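PDB 6ORH: glycoside hydrolase from Streptococcus pneumoniae serotype 4, which is a probable alpha-L-fucosidase of family 29, thought to cleave fucose from host-derived carbohydrate antigens. Local coordinates for residues I281-V286 and N320-E325; A392-Q397 and R417-A422. The protein carries 2 engineered substitutions. All blocks are in the same frame, centred on the assembly; numbering follows the deposited sequence.

Contact 1. Residues I281-V286 and N320-E325. With EDO (1,2-ethanediol), chain L.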
loop_
_atom_site.group_PDB
_atom_site.type_symbol
_atom_site.label_atom_id
_atom_site.label_comp_id
_atom_site.label_asym_id
_atom_site.label_seq_id
_atom_site.Cartn_x
_atom_site.Cartn_y
_atom_site.Cartn_z
ATOM N N ILE A 281 -1.055 11.088 -2.150
ATOM C CA ILE A 281 -2.149 10.808 -3.075
ATOM C C ILE A 281 -1.603 10.667 -4.500
ATOM O O ILE A 281 -1.991 9.752 -5.237
ATOM C CB ILE A 281 -3.238 11.894 -2.929
ATOM C CG1 ILE A 281 -3.983 11.706 -1.599
ATOM C CG2 ILE A 281 -4.188 11.862 -4.131
ATOM C CD1 ILE A 281 -4.806 12.901 -1.138
ATOM N N TYR A 282 -0.737 11.605 -4.917
ATOM C CA TYR A 282 -0.226 11.614 -6.275
ATOM C C TYR A 282 0.487 10.294 -6.585
ATOM O O TYR A 282 0.223 9.665 -7.618
ATOM C CB TYR A 282 0.704 12.820 -6.453
ATOM C CG TYR A 282 1.216 12.979 -7.859
ATOM C CD1 TYR A 282 0.382 13.427 -8.877
ATOM C CD2 TYR A 282 2.527 12.665 -8.182
ATOM C CE1 TYR A 282 0.853 13.557 -10.171
ATOM C CE2 TYR A 282 3.024 12.821 -9.465
ATOM C CZ TYR A 282 2.176 13.275 -10.463
ATOM O OH TYR A 282 2.644 13.453 -11.724
ATOM N N PHE A 283 1.357 9.845 -5.666
ATOM C CA PHE A 283 2.095 8.621 -5.953
ATOM C C PHE A 283 1.191 7.387 -5.974
ATOM O O PHE A 283 1.577 6.379 -6.592
ATOM C CB PHE A 283 3.265 8.467 -4.969
ATOM C CG PHE A 283 4.484 9.235 -5.405
ATOM C CD1 PHE A 283 5.339 8.729 -6.377
ATOM C CD2 PHE A 283 4.788 10.473 -4.831
ATOM C CE1 PHE A 283 6.447 9.447 -6.806
ATOM C CE2 PHE A 283 5.909 11.180 -5.249
ATOM C CZ PHE A 283 6.738 10.678 -6.239
ATOM N N HIS A 284 0.051 7.447 -5.271
ATOM C CA HIS A 284 -0.848 6.290 -5.199
ATOM C C HIS A 284 -1.980 6.360 -6.223
ATOM O O HIS A 284 -2.832 5.454 -6.236
ATOM C CB HIS A 284 -1.395 6.113 -3.778
ATOM C CG HIS A 284 -0.332 5.683 -2.816
ATOM N ND1 HIS A 284 0.404 6.588 -2.076
ATOM C CD2 HIS A 284 0.113 4.463 -2.456
ATOM C CE1 HIS A 284 1.268 5.953 -1.312
ATOM N NE2 HIS A 284 1.112 4.646 -1.527
ATOM N N SER A 285 -1.955 7.375 -7.114
ATOM C CA SER A 285 -3.001 7.521 -8.112
ATOM C C SER A 285 -2.315 7.592 -9.475
ATOM O O SER A 285 -2.097 6.587 -10.146
ATOM C CB SER A 285 -3.940 8.720 -7.794
ATOM O OG SER A 285 -3.179 9.921 -7.661
ATOM N N VAL A 286 -1.793 8.767 -9.816
ATOM C CA VAL A 286 -1.042 8.941 -11.048
ATOM C C VAL A 286 0.159 7.992 -11.046
ATOM O O VAL A 286 0.485 7.417 -12.087
ATOM C CB VAL A 286 -0.621 10.425 -11.197
ATOM C CG1 VAL A 286 0.380 10.584 -12.333
ATOM C CG2 VAL A 286 -1.873 11.284 -11.471
ATOM N N ASN A 320 6.696 19.768 -10.948
ATOM C CA ASN A 320 7.567 20.301 -11.978
ATOM C C ASN A 320 9.020 20.007 -11.589
ATOM O O ASN A 320 9.819 19.649 -12.445
ATOM C CB ASN A 320 7.275 21.789 -12.184
ATOM C CG ASN A 320 5.907 22.031 -12.809
ATOM O OD1 ASN A 320 5.180 21.108 -13.199
ATOM N ND2 ASN A 320 5.518 23.294 -12.881
ATOM N N GLU A 321 9.321 20.120 -10.292
ATOM C CA GLU A 321 10.667 19.854 -9.789
ATOM C C GLU A 321 10.994 18.361 -9.875
ATOM O O GLU A 321 12.105 17.993 -10.270
ATOM C CB GLU A 321 10.851 20.409 -8.381
ATOM C CG GLU A 321 10.785 21.930 -8.321
ATOM C CD GLU A 321 11.862 22.699 -9.076
ATOM O OE1 GLU A 321 12.920 22.111 -9.400
ATOM O OE2 GLU A 321 11.639 23.897 -9.336
ATOM N N LEU A 322 10.030 17.496 -9.518
ATOM C CA LEU A 322 10.259 16.052 -9.564
ATOM C C LEU A 322 10.765 15.640 -10.941
ATOM O O LEU A 322 11.692 14.831 -11.075
ATOM C CB LEU A 322 8.922 15.341 -9.273
ATOM C CG LEU A 322 8.951 13.816 -9.437
ATOM C CD1 LEU A 322 9.775 13.188 -8.312
ATOM C CD2 LEU A 322 7.525 13.285 -9.381
ATOM N N TYR A 323 10.085 16.133 -11.985
ATOM C CA TYR A 323 10.307 15.659 -13.334
ATOM C C TYR A 323 11.357 16.490 -14.072
ATOM O O TYR A 323 11.612 16.243 -15.241
ATOM C CB TYR A 323 8.997 15.738 -14.122
ATOM C CG TYR A 323 7.930 14.781 -13.662
ATOM C CD1 TYR A 323 8.139 13.412 -13.663
ATOM C CD2 TYR A 323 6.704 15.269 -13.244
ATOM C CE1 TYR A 323 7.133 12.545 -13.256
ATOM C CE2 TYR A 323 5.690 14.419 -12.853
ATOM C CZ TYR A 323 5.909 13.051 -12.853
ATOM O OH TYR A 323 4.877 12.252 -12.446
ATOM N N LYS A 324 11.996 17.441 -13.378
ATOM C CA LYS A 324 12.930 18.379 -13.995
ATOM C C LYS A 324 14.039 17.628 -14.743
ATOM O O LYS A 324 14.393 17.974 -15.869
ATOM C CB LYS A 324 13.437 19.318 -12.899
ATOM C CG LYS A 324 14.421 20.404 -13.322
ATOM C CD LYS A 324 14.631 21.416 -12.203
ATOM C CE LYS A 324 14.894 22.835 -12.682
ATOM N NZ LYS A 324 14.547 23.840 -11.642
ATOM N N GLU A 325 14.571 16.565 -14.131
ATOM C CA GLU A 325 15.615 15.802 -14.794
ATOM C C GLU A 325 15.373 14.301 -14.672
ATOM O O GLU A 325 15.342 13.755 -13.570
ATOM C CB GLU A 325 16.995 16.133 -14.220
ATOM C CG GLU A 325 18.090 15.572 -15.107
ATOM C CD GLU A 325 19.516 15.646 -14.585
ATOM O OE1 GLU A 325 19.738 16.253 -13.512
ATOM O OE2 GLU A 325 20.397 15.059 -15.253
HETATM C C1 EDO L . -2.571 7.939 -15.607
HETATM O O1 EDO L . -3.266 9.133 -15.730
HETATM C C2 EDO L . -1.345 8.368 -14.929
HETATM O O2 EDO L . -0.546 7.349 -14.607
#

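Contact 2. Residues A392-Q397 and R417-A422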
loop_
_atom_site.group_PDB
_atom_site.type_symbol
_atom_site.label_atom_id
_atom_site.label_comp_id
_atom_site.label_asym_id
_atom_site.label_seq_id
_atom_site.Cartn_x
_atom_site.Cartn_y
_atom_site.Cartn_z
ATOM N N ALA A 392 2.446 -8.262 -14.452
ATOM C CA ALA A 392 1.766 -8.574 -13.204
ATOM C C ALA A 392 2.704 -8.568 -12.001
ATOM O O ALA A 392 2.231 -8.589 -10.852
ATOM C CB ALA A 392 1.067 -9.921 -13.350
ATOM N N ALA A 393 4.039 -8.589 -12.230
ATOM C CA ALA A 393 4.966 -8.492 -11.106
ATOM C C ALA A 393 6.335 -8.063 -11.606
ATOM O O ALA A 393 6.789 -8.547 -12.644
ATOM C CB ALA A 393 5.112 -9.818 -10.381
ATOM N N PHE A 394 6.970 -7.174 -10.845
ATOM C CA PHE A 394 8.327 -6.758 -11.205
ATOM C C PHE A 394 9.054 -6.320 -9.934
ATOM O O PHE A 394 8.432 -6.009 -8.910
ATOM C CB PHE A 394 8.287 -5.649 -12.273
ATOM C CG PHE A 394 7.811 -4.332 -11.708
ATOM C CD1 PHE A 394 6.444 -4.101 -11.556
ATOM C CD2 PHE A 394 8.705 -3.397 -11.190
ATOM C CE1 PHE A 394 5.991 -2.953 -10.916
ATOM C CE2 PHE A 394 8.254 -2.252 -10.548
ATOM C CZ PHE A 394 6.887 -2.008 -10.450
ATOM N N HIS A 395 10.395 -6.249 -9.988
ATOM C CA HIS A 395 11.122 -5.620 -8.903
ATOM C C HIS A 395 12.310 -4.853 -9.484
ATOM O O HIS A 395 12.658 -5.019 -10.651
ATOM C CB HIS A 395 11.508 -6.620 -7.790
ATOM C CG HIS A 395 12.420 -7.723 -8.217
ATOM N ND1 HIS A 395 11.937 -8.887 -8.790
ATOM C CD2 HIS A 395 13.771 -7.861 -8.137
ATOM C CE1 HIS A 395 12.955 -9.690 -9.068
ATOM N NE2 HIS A 395 14.082 -9.080 -8.674
ATOM N N VAL A 396 12.897 -3.999 -8.657
ATOM C CA VAL A 396 13.983 -3.130 -9.077
ATOM C C VAL A 396 15.110 -3.294 -8.063
ATOM O O VAL A 396 14.881 -3.337 -6.856
ATOM C CB VAL A 396 13.489 -1.672 -9.090
ATOM C CG1 VAL A 396 14.620 -0.718 -9.470
ATOM C CG2 VAL A 396 12.367 -1.511 -10.102
ATOM N N GLN A 397 16.352 -3.369 -8.564
ATOM C CA GLN A 397 17.488 -3.438 -7.661
ATOM C C GLN A 397 18.529 -2.409 -8.083
ATOM O O GLN A 397 18.536 -1.960 -9.228
ATOM C CB GLN A 397 18.167 -4.810 -7.691
ATOM C CG GLN A 397 17.216 -5.986 -7.764
ATOM C CD GLN A 397 18.047 -7.230 -7.898
ATOM O OE1 GLN A 397 18.899 -7.327 -8.780
ATOM N NE2 GLN A 397 17.843 -8.159 -6.982
ATOM N N ARG A 417 3.924 3.880 -14.026
ATOM C CA ARG A 417 4.093 3.470 -12.643
ATOM C C ARG A 417 5.296 4.232 -12.094
ATOM O O ARG A 417 6.379 4.187 -12.690
ATOM C CB ARG A 417 4.391 1.957 -12.585
ATOM C CG ARG A 417 4.640 1.383 -11.195
ATOM C CD ARG A 417 3.361 1.417 -10.357
ATOM N NE ARG A 417 3.572 1.159 -8.933
ATOM C CZ ARG A 417 3.340 0.008 -8.324
ATOM N NH1 ARG A 417 3.014 -1.096 -9.005
ATOM N NH2 ARG A 417 3.494 -0.045 -7.008
ATOM N N LEU A 418 5.069 4.944 -10.996
ATOM C CA LEU A 418 6.159 5.538 -10.231
ATOM C C LEU A 418 6.374 4.614 -9.049
ATOM O O LEU A 418 5.417 4.098 -8.451
ATOM C CB LEU A 418 5.786 6.956 -9.784
ATOM C CG LEU A 418 5.509 7.918 -10.931
ATOM C CD1 LEU A 418 4.964 9.254 -10.395
ATOM C CD2 LEU A 418 6.769 8.153 -11.760
ATOM N N LEU A 419 7.629 4.254 -8.825
ATOM C CA LEU A 419 7.914 3.506 -7.620
ATOM C C LEU A 419 9.035 4.181 -6.819
ATOM O O LEU A 419 10.124 4.367 -7.351
ATOM C CB LEU A 419 8.319 2.098 -8.060
ATOM C CG LEU A 419 8.651 1.151 -6.913
ATOM C CD1 LEU A 419 7.378 0.783 -6.137
ATOM C CD2 LEU A 419 9.293 -0.102 -7.504
ATOM N N ARG A 420 8.738 4.549 -5.570
ATOM C CA ARG A 420 9.708 5.226 -4.720
ATOM C C ARG A 420 10.493 4.197 -3.924
ATOM O O ARG A 420 10.008 3.102 -3.623
ATOM C CB ARG A 420 9.013 6.180 -3.750
ATOM C CG ARG A 420 8.493 7.427 -4.452
ATOM C CD ARG A 420 7.725 8.314 -3.491
ATOM N NE ARG A 420 6.515 7.671 -3.008
ATOM C CZ ARG A 420 5.721 8.149 -2.048
ATOM N NH1 ARG A 420 5.994 9.305 -1.460
ATOM N NH2 ARG A 420 4.621 7.508 -1.714
ATOM N N GLY A 421 11.721 4.599 -3.603
ATOM C CA GLY A 421 12.584 3.831 -2.725
ATOM C C GLY A 421 13.390 4.802 -1.879
ATOM O O GLY A 421 13.233 6.015 -2.019
ATOM N N ALA A 422 14.243 4.252 -1.007
ATOM C CA ALA A 422 15.190 5.059 -0.259
ATOM C C ALA A 422 16.111 5.785 -1.234
ATOM O O ALA A 422 16.501 5.236 -2.265
ATOM C CB ALA A 422 15.988 4.166 0.656
#

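Contact 1. Residues I281-V286 and N320-E325
The rings of Tyr-282 and Tyr-323 meet at their edges: each carries the other's OH in its own plane, and Tyr-282 OH and Tyr-323 OH are joined by a 2.6 Å hydrogen bond. One face of the Tyr-323 ring is taken by its own neighbour, Leu-322, whose CD2 sits 3.8 Å above the plane, toward the rim. That same methyl reaches across the contact to Phe-283, approaching the ring obliquely with CD2 4.2 Å from CZ. The setting is the outer helical layer of the TIM barrel. Helix 275-284 and helix 306-322 flank strand 292-295, which pairs with strand 23-27 to close the barrel, and the contact joins the C-terminal ends of the two helices.

The backbones stay well apart, with 11.6 Å between Phe-283 CA and Leu-322 CA, so the bridging falls to side chains, Tyr-282 with Tyr-323 and Phe-283 with Leu-322, each pair coming from opposite directions. Tyr-282 spans its share because CG is anti to the backbone N (chi1 -176°), which carries the phenol toward Tyr-323. Tyr-323 OH has a second partner in Lys-416 NZ; a nearby ammonium would be expected to polarise this hydroxyl. Tyr-448 packs edge-to-face with the Tyr-323 ring. Within 281-286, Ser-285 OG turns back to donate to Ile-281 O from above the carbonyl plane. A 1,2-ethanediol molecule, probably from the crystallisation liquor, also bonds to Leu-19 O, and its O2 donates a 2.7 Å hydrogen bond to Val-286 O.

Contact 2. Residues A392-Q397 and R417-A422
Phe-394 touches both Arg-417 and Leu-419, using different corners of one ring. Its CE1 lies 4.0 Å from Arg-417 NH1, which sits at the ring edge, while CZ lies over one face of the guanidinium and 4.1 Å from Arg-417 CG. The two planes are 89° apart, so the ring stands upright on the flat group. On its other flank CE2 packs against Leu-419 CD2 at 3.9 Å, and Val-396 CG2 meets that same methyl from further along the strand.

Phe-394 holds CG between its backbone N and carbonyl carbon (chi1 72°), and this swings the ring across to the opposing strand. The strands belong to the two facing sheets of the beta-sandwich in the galactose-binding-like F5/8 type C domain; the axes of 392-397 and 417-422 come within 9.9 Å and cross at -40°. Ile-379 and Leu-381 on strand 378-382 extend the apolar layer. Further out, a classic beta bulge sets Ala-392 and Ala-393 against Glu-435. Ala-393 and His-395 pack on Asn-239 and Leu-238 of the second subunit.

Since Arg-417 NH1 meets the rim of Phe-394, its charge is probably balanced mainly by its salt bridge to Asp-221, with Thr-412 O accepting a further N-H, and the ring contributes van der Waals contact.

Strand 417-426 ties the two contacts together. Contact 1, on the barrel side, and contact 2, inside the beta-sandwich, have centres 15 Å apart and meet through Leu-418 and Arg-420 of that strand. Arg-420 NE lies 3.5 Å from Phe-283 CG, in a cation-pi interaction, and the same arginine forms a salt bridge with Glu-280. Leu-418 CD1 comes within 3.6 Å of Tyr-323 OH. These contacts form part of the interface between the TIM barrel and the galactose-binding-like F5/8 type C domain. Contact 1 lies away from the annotated sites, whereas the side chain of Val-396 in contact 2 is about 11 Å from a bound 2-acetamido-2-deoxy-alpha-D-glucopyranose, and Gln-397 packs on Trp-404, which lines the glycan pocket of that domain.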